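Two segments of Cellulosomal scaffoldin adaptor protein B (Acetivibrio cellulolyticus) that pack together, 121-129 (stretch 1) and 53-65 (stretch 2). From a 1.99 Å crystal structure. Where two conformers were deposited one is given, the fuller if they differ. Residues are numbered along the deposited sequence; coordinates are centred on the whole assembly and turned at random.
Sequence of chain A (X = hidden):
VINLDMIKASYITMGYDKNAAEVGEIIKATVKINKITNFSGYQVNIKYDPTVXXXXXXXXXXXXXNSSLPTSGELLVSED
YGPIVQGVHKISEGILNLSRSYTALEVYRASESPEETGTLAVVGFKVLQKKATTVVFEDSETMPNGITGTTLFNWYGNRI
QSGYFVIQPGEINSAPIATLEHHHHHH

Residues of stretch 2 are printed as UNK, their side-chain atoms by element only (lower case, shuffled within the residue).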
ATOM      1  N   ALA A 121      -1.790   5.132  -0.046  1.00 27.53           N
ATOM      2  CA  ALA A 121      -0.397   5.224  -0.402  1.00 28.25           C
ATOM      3  C   ALA A 121      -0.200   4.958  -1.886  1.00 30.05           C
ATOM      4  O   ALA A 121      -0.842   4.041  -2.490  1.00 30.17           O
ATOM      5  CB  ALA A 121       0.406   4.224   0.409  1.00 27.32           C
ATOM      6  N   VAL A 122       0.700   5.748  -2.466  1.00 30.34           N
ATOM      7  CA  VAL A 122       1.073   5.601  -3.862  1.00 30.40           C
ATOM      8  C   VAL A 122       2.580   5.399  -3.972  1.00 31.64           C
ATOM      9  O   VAL A 122       3.387   6.149  -3.405  1.00 31.43           O
ATOM     10  CB  VAL A 122       0.656   6.807  -4.711  1.00 30.61           C
ATOM     11  CG1 VAL A 122       0.831   6.488  -6.204  1.00 30.10           C
ATOM     12  CG2 VAL A 122      -0.763   7.221  -4.424  1.00 29.59           C
ATOM     13  N   VAL A 123       2.940   4.344  -4.683  1.00 31.82           N
ATOM     14  CA  VAL A 123       4.296   4.026  -4.986  1.00 33.21           C
ATOM     15  C   VAL A 123       4.417   3.978  -6.518  1.00 34.21           C
ATOM     16  O   VAL A 123       3.426   3.726  -7.209  1.00 34.83           O
ATOM     17  CB  VAL A 123       4.614   2.683  -4.354  1.00 33.00           C
ATOM     18  CG1 VAL A 123       5.973   2.202  -4.740  1.00 36.09           C
ATOM     19  CG2 VAL A 123       4.502   2.807  -2.821  1.00 34.47           C
ATOM     20  N   GLY A 124       5.622   4.224  -7.040  1.00 34.48           N
ATOM     21  CA  GLY A 124       5.903   4.168  -8.478  1.00 35.74           C
ATOM     22  C   GLY A 124       6.684   2.912  -8.799  1.00 37.26           C
ATOM     23  O   GLY A 124       7.489   2.436  -7.980  1.00 36.82           O
ATOM     24  N   PHE A 125       6.426   2.339  -9.972  1.00 38.68           N
ATOM     25  CA  PHE A 125       7.224   1.209 -10.437  1.00 40.33           C
ATOM     26  C   PHE A 125       7.672   1.507 -11.874  1.00 42.06           C
ATOM     27  O   PHE A 125       6.838   1.560 -12.796  1.00 42.15           O
ATOM     28  CB  PHE A 125       6.426  -0.096 -10.365  1.00 39.50           C
ATOM     29  CG  PHE A 125       6.311  -0.678  -8.971  1.00 38.04           C
ATOM     30  CD1 PHE A 125       5.085  -0.705  -8.317  1.00 37.24           C
ATOM     31  CD2 PHE A 125       7.426  -1.208  -8.322  1.00 36.37           C
ATOM     32  CE1 PHE A 125       4.979  -1.257  -7.029  1.00 37.99           C
ATOM     33  CE2 PHE A 125       7.342  -1.726  -7.033  1.00 36.98           C
ATOM     34  CZ  PHE A 125       6.116  -1.766  -6.385  1.00 35.25           C
ATOM     35  N   LYS A 126       8.971   1.755 -12.044  1.00 43.80           N
ATOM     36  CA  LYS A 126       9.563   2.015 -13.360  1.00 45.30           C
ATOM     37  C   LYS A 126       9.972   0.696 -14.027  1.00 46.48           C
ATOM     38  O   LYS A 126      10.673  -0.133 -13.432  1.00 46.11           O
ATOM     39  CB  LYS A 126      10.753   3.006 -13.263  1.00 46.19           C
ATOM     40  CG  LYS A 126      11.800   2.923 -14.420  1.00 46.10           C
ATOM     41  CD  LYS A 126      12.942   3.975 -14.311  1.00 46.63           C
ATOM     42  CE  LYS A 126      12.509   5.373 -14.805  1.00 46.68           C
ATOM     43  NZ  LYS A 126      13.217   6.529 -14.138  1.00 46.31           N
ATOM     44  N   VAL A 127       9.502   0.508 -15.261  1.00 48.17           N
ATOM     45  CA  VAL A 127       9.748  -0.715 -16.017  1.00 49.53           C
ATOM     46  C   VAL A 127      11.227  -0.780 -16.436  1.00 50.36           C
ATOM     47  O   VAL A 127      11.742   0.155 -17.057  1.00 50.55           O
ATOM     48  CB  VAL A 127       8.786  -0.794 -17.245  1.00 50.04           C
ATOM     49  CG1 VAL A 127       8.961  -2.099 -18.022  1.00 50.21           C
ATOM     50  CG2 VAL A 127       7.318  -0.617 -16.802  1.00 50.73           C
ATOM     51  N   LEU A 128      11.894  -1.865 -16.040  1.00 51.04           N
ATOM     52  CA  LEU A 128      13.302  -2.138 -16.366  1.00 52.26           C
ATOM     53  C   LEU A 128      13.467  -3.191 -17.482  1.00 53.62           C
ATOM     54  O   LEU A 128      14.544  -3.338 -18.072  1.00 54.12           O
ATOM     55  CB  LEU A 128      14.048  -2.636 -15.123  1.00 52.07           C
ATOM     56  CG  LEU A 128      14.218  -1.684 -13.935  1.00 51.30           C
ATOM     57  CD1 LEU A 128      14.937  -2.405 -12.819  1.00 50.68           C
ATOM     58  CD2 LEU A 128      14.973  -0.432 -14.340  1.00 49.33           C
ATOM     59  N   GLN A 129      12.397  -3.936 -17.730  1.00 54.41           N
ATOM     60  CA  GLN A 129      12.311  -4.950 -18.771  1.00 55.16           C
ATOM     61  C   GLN A 129      10.820  -5.003 -19.063  1.00 55.63           C
ATOM     62  O   GLN A 129      10.003  -5.048 -18.120  1.00 55.93           O
ATOM     63  CB  GLN A 129      12.746  -6.319 -18.235  1.00 55.00           C
ATOM     64  CG  GLN A 129      14.228  -6.534 -18.062  1.00 55.05           C
ATOM     65  CD  GLN A 129      14.552  -7.863 -17.375  1.00 57.01           C
ATOM     66  OE1 GLN A 129      13.818  -8.851 -17.510  1.00 59.37           O
ATOM     67  NE2 GLN A 129      15.658  -7.898 -16.640  1.00 56.92           N
ATOM     68  N   UNK A  53      11.308  -4.589 -12.175  1.00 40.33           N
ATOM     69  CA  UNK A  53      10.688  -3.314 -11.806  1.00 40.18           C
ATOM     70  C   UNK A  53      11.574  -2.575 -10.796  1.00 39.41           C
ATOM     71  O   UNK A  53      12.203  -3.214  -9.951  1.00 39.79           O
ATOM     72  c   UNK A  53       7.377  -2.990 -12.829  1.00 40.77           C
ATOM     73  c   UNK A  53       9.296  -3.532 -11.200  1.00 39.93           C
ATOM     74  c   UNK A  53       8.123  -4.093 -12.026  1.00 40.90           C
ATOM     75  c   UNK A  53       7.143  -4.794 -11.051  1.00 38.89           C
ATOM     76  N   UNK A  54      11.613  -1.248 -10.905  1.00 38.29           N
ATOM     77  CA  UNK A  54      12.315  -0.388  -9.924  1.00 37.73           C
ATOM     78  C   UNK A  54      11.359   0.558  -9.161  1.00 36.61           C
ATOM     79  O   UNK A  54      10.664   1.388  -9.746  1.00 35.41           O
ATOM     80  c   UNK A  54      15.022   2.498 -10.443  1.00 41.13           C
ATOM     81  n   UNK A  54      14.612   3.402 -11.320  1.00 39.69           N
ATOM     82  o   UNK A  54      16.209   2.363 -10.136  1.00 42.18           O
ATOM     83  c   UNK A  54      13.926   1.646  -9.762  1.00 39.28           C
ATOM     84  c   UNK A  54      13.454   0.408 -10.585  1.00 37.49           C
ATOM     85  N   UNK A  55      11.362   0.426  -7.842  1.00 36.56           N
ATOM     86  CA  UNK A  55      10.561   1.299  -6.978  1.00 36.57           C
ATOM     87  C   UNK A  55      11.078   2.730  -7.026  1.00 36.59           C
ATOM     88  O   UNK A  55      12.238   2.983  -6.717  1.00 36.81           O
ATOM     89  c   UNK A  55      10.555   0.766  -5.550  1.00 35.21           C
ATOM     90  N   UNK A  56      10.211   3.643  -7.434  1.00 36.74           N
ATOM     91  CA  UNK A  56      10.537   5.040  -7.572  1.00 37.91           C
ATOM     92  C   UNK A  56       9.426   5.884  -6.970  1.00 39.03           C
ATOM     93  O   UNK A  56       8.309   5.392  -6.739  1.00 38.49           O
ATOM     94  c   UNK A  56      10.667   5.475  -9.070  1.00 37.60           C
ATOM     95  c   UNK A  56       9.368   5.219  -9.830  1.00 37.53           C
ATOM     96  c   UNK A  56      11.822   4.765  -9.736  1.00 39.05           C
ATOM     97  N   UNK A  57       9.716   7.165  -6.755  1.00 40.30           N
ATOM     98  CA  UNK A  57       8.672   8.129  -6.482  1.00 42.04           C
ATOM     99  C   UNK A  57       7.766   8.206  -7.712  1.00 44.01           C
ATOM    100  O   UNK A  57       8.286   8.336  -8.832  1.00 44.19           O
ATOM    101  c   UNK A  57       9.273   9.495  -6.161  1.00 41.74           C
ATOM    102  n   UNK A  57       8.230  11.014  -4.592  1.00 40.87           N
ATOM    103  o   UNK A  57       7.421  10.923  -6.665  1.00 43.02           O
ATOM    104  c   UNK A  57       8.219  10.539  -5.823  1.00 41.87           C
ATOM    105  N   UNK A  58       6.415   8.112  -7.512  1.00 45.49           N
ATOM    106  CA  UNK A  58       5.455   8.088  -8.620  1.00 46.06           C
ATOM    107  C   UNK A  58       5.280   9.428  -9.313  1.00 47.80           C
ATOM    108  O   UNK A  58       4.971   9.450 -10.517  1.00 48.64           O
ATOM    109  c   UNK A  58       4.279   8.200  -6.559  1.00 45.55           C
ATOM    110  c   UNK A  58       5.724   7.985  -6.211  1.00 44.69           C
ATOM    111  c   UNK A  58       4.137   7.694  -7.937  1.00 45.76           C
ATOM    112  N   UNK A  59       5.453  10.535  -8.589  1.00 48.86           N
ATOM    113  CA  UNK A  59       5.270  11.851  -9.223  1.00 50.02           C
ATOM    114  C   UNK A  59       6.549  12.583  -9.610  1.00 50.18           C
ATOM    115  O   UNK A  59       6.468  13.657 -10.209  1.00 50.93           O
ATOM    116  n   UNK A  59       4.456  14.820  -4.257  1.00 60.80           N
ATOM    117  c   UNK A  59       4.797  13.340  -7.114  1.00 53.32           C
ATOM    118  c   UNK A  59       3.865  14.503  -6.674  1.00 58.15           C
ATOM    119  c   UNK A  59       4.307  12.769  -8.447  1.00 50.46           C
ATOM    120  c   UNK A  59       3.403  14.383  -5.206  1.00 58.91           C
ATOM    121  N   UNK A  60       7.716  12.009  -9.281  1.00 49.67           N
ATOM    122  CA  UNK A  60       9.011  12.565  -9.720  1.00 48.73           C
ATOM    123  C   UNK A  60       9.832  11.575 -10.546  1.00 47.94           C
ATOM    124  O   UNK A  60      10.422  11.957 -11.537  1.00 48.57           O
ATOM    125  c   UNK A  60       9.883  13.114  -8.555  1.00 48.79           C
ATOM    126  c   UNK A  60       9.099  14.095  -7.680  1.00 47.51           C
ATOM    127  o   UNK A  60      10.382  12.021  -7.772  1.00 48.31           O
ATOM    128  N   UNK A  61       9.860  10.307 -10.152  1.00 47.04           N
ATOM    129  CA  UNK A  61      10.600   9.287 -10.903  1.00 45.44           C
ATOM    130  C   UNK A  61      11.886   8.884 -10.205  1.00 44.58           C
ATOM    131  O   UNK A  61      12.593   7.959 -10.645  1.00 44.08           O
ATOM    132  N   UNK A  62      12.194   9.586  -9.112  1.00 43.79           N
ATOM    133  CA  UNK A  62      13.436   9.322  -8.406  0.50 43.24           C
ATOM    134  C   UNK A  62      13.374   8.012  -7.614  1.00 42.87           C
ATOM    135  O   UNK A  62      12.396   7.720  -6.898  1.00 43.15           O
ATOM    136  c   UNK A  62      13.964  10.545  -7.570  0.50 43.42           C
ATOM    137  c   UNK A  62      12.983  10.968  -6.474  0.50 43.52           C
ATOM    138  c   UNK A  62      15.329  10.224  -6.981  0.50 42.72           C
ATOM    139  N   UNK A  63      14.439   7.225  -7.790  1.00 41.11           N
ATOM    140  CA  UNK A  63      14.611   5.931  -7.184  1.00 39.42           C
ATOM    141  C   UNK A  63      14.354   5.963  -5.663  1.00 38.97           C
ATOM    142  O   UNK A  63      14.831   6.865  -4.976  1.00 38.76           O
ATOM    143  c   UNK A  63      15.986   5.442  -7.475  1.00 38.84           C
ATOM    144  N   UNK A  64      13.585   4.996  -5.157  1.00 37.05           N
ATOM    145  CA  UNK A  64      13.417   4.820  -3.708  1.00 35.81           C
ATOM    146  C   UNK A  64      14.733   4.308  -3.132  1.00 34.97           C
ATOM    147  O   UNK A  64      15.423   3.530  -3.802  1.00 33.55           O
ATOM    148  c   UNK A  64       8.250   5.083  -3.052  1.00 35.57           C
ATOM    149  c   UNK A  64       8.590   3.829  -2.658  1.00 35.22           C
ATOM    150  o   UNK A  64       6.951   5.488  -2.950  1.00 36.18           O
ATOM    151  c   UNK A  64       9.932   3.408  -2.760  1.00 36.36           C
ATOM    152  c   UNK A  64      10.918   4.250  -3.260  1.00 35.01           C
ATOM    153  c   UNK A  64      10.544   5.521  -3.671  1.00 34.95           C
ATOM    154  c   UNK A  64       9.214   5.949  -3.568  1.00 36.45           C
ATOM    155  c   UNK A  64      12.343   3.761  -3.382  1.00 36.16           C
ATOM    156  N   UNK A  65      15.045   4.722  -1.895  1.00 33.69           N
ATOM    157  CA  UNK A  65      16.089   4.099  -1.049  1.00 32.74           C
ATOM    158  C   UNK A  65      15.407   3.211  -0.027  1.00 32.40           C
ATOM    159  O   UNK A  65      14.178   3.134   0.008  1.00 31.87           O
ATOM    160  c   UNK A  65      16.890   5.130  -0.210  1.00 32.56           C
ATOM    161  o   UNK A  65      16.086   5.566   0.896  1.00 33.55           O
ATOM    162  c   UNK A  65      17.309   6.327  -1.032  1.00 33.55           C
TER
HETATM  163  O   HOH W   1      14.433   6.120 -11.497  1.00 64.29           O

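Position 53 carries four side-chain carbons forked at the second, the pattern of leucine; isoleucine would fork at the first. One terminal carbon lies 3.9 Å from F125 CB, on the face of the sheet that F125 and V127 share. The residue is L53, and its CD2 makes that contact.

Position 54 has three carbons in a row, the third bearing one oxygen and one nitrogen: a glutamine-length amide. Its backbone pairs with K126 in both directions, N to K126 O at 2.9 Å (165° at the hydrogen) and O to K126 N at 2.9 Å (168°). This is Q54; its NE2 sits 3.5 Å from K126 CD, and L128 CD1 approaches its CB at 3.9 Å.

Position 55 has a single carbon, hence A55. Its CB is 4.3 Å from F125 CE2, and its CA is 3.4 Å from G124 O, a CA-H...O contact with 151° at the hydrogen.

Position 56 shows one carbon carrying two more, the branching of valine. Its N donates to G124 O (3.0 Å, 170°) and its O accepts from G124 N (2.9 Å, 132°), so the second bond is markedly more bent. V56 places CG1 4.1 Å from K126 CB.

Position 57 has two carbons, the second with one oxygen and one nitrogen: N57. Its CB points away from stretch 1. OD1 instead accepts from the backbone N atoms of positions 59 and 60, both at 2.8 Å, bracing the turn.

Position 58 has three carbons closing a ring onto its own N, which only proline does. P58 directs CG to 3.9 Å from V122 CG1.

Position 59, four carbons in a row ending in nitrogen, is K59, out of reach of stretch 1. Position 60, one carbon carrying an oxygen and a carbon, is T60, equally remote.

Position 61 has no side-chain atoms and phi/psi of 105/-6°, where a CB would jam against the preceding carbonyl oxygen: G61. Water 1 donates to G61 O (2.7 Å) and accepts from K126 NZ (2.9 Å), linking the turn to the strand.

Position 62, one carbon carrying two, is V62, pointing away; position 63, a lone carbon, is A63, pointing sideways. Neither touches stretch 1.

Position 64 has one carbon, then a six-carbon ring bearing an oxygen: Y64. Its OH is 3.6 Å from V123 CG2, while CE2 lies 3.7 Å from V123 CG1. Position 65, one carbon carrying an oxygen and a carbon, is T65, far from the contact.

The contact is thus an antiparallel strand pairing, with G124 opposite V56 and K126 opposite Q54 as hydrogen-bonded pairs. At G124 an ideal CB would fall 2.7 Å from V56 O and 3.0 Å from P58 CA, so the missing side chain permits this close approach. L53 and A55 pack with F125 on one sheet face; beyond the strand, P58 and Y64 extend the apolar contact to V122 and V123. Altogether 682 Å² is buried.

Stretch 2, residues 53-65: LQAVNPKTGVAYT
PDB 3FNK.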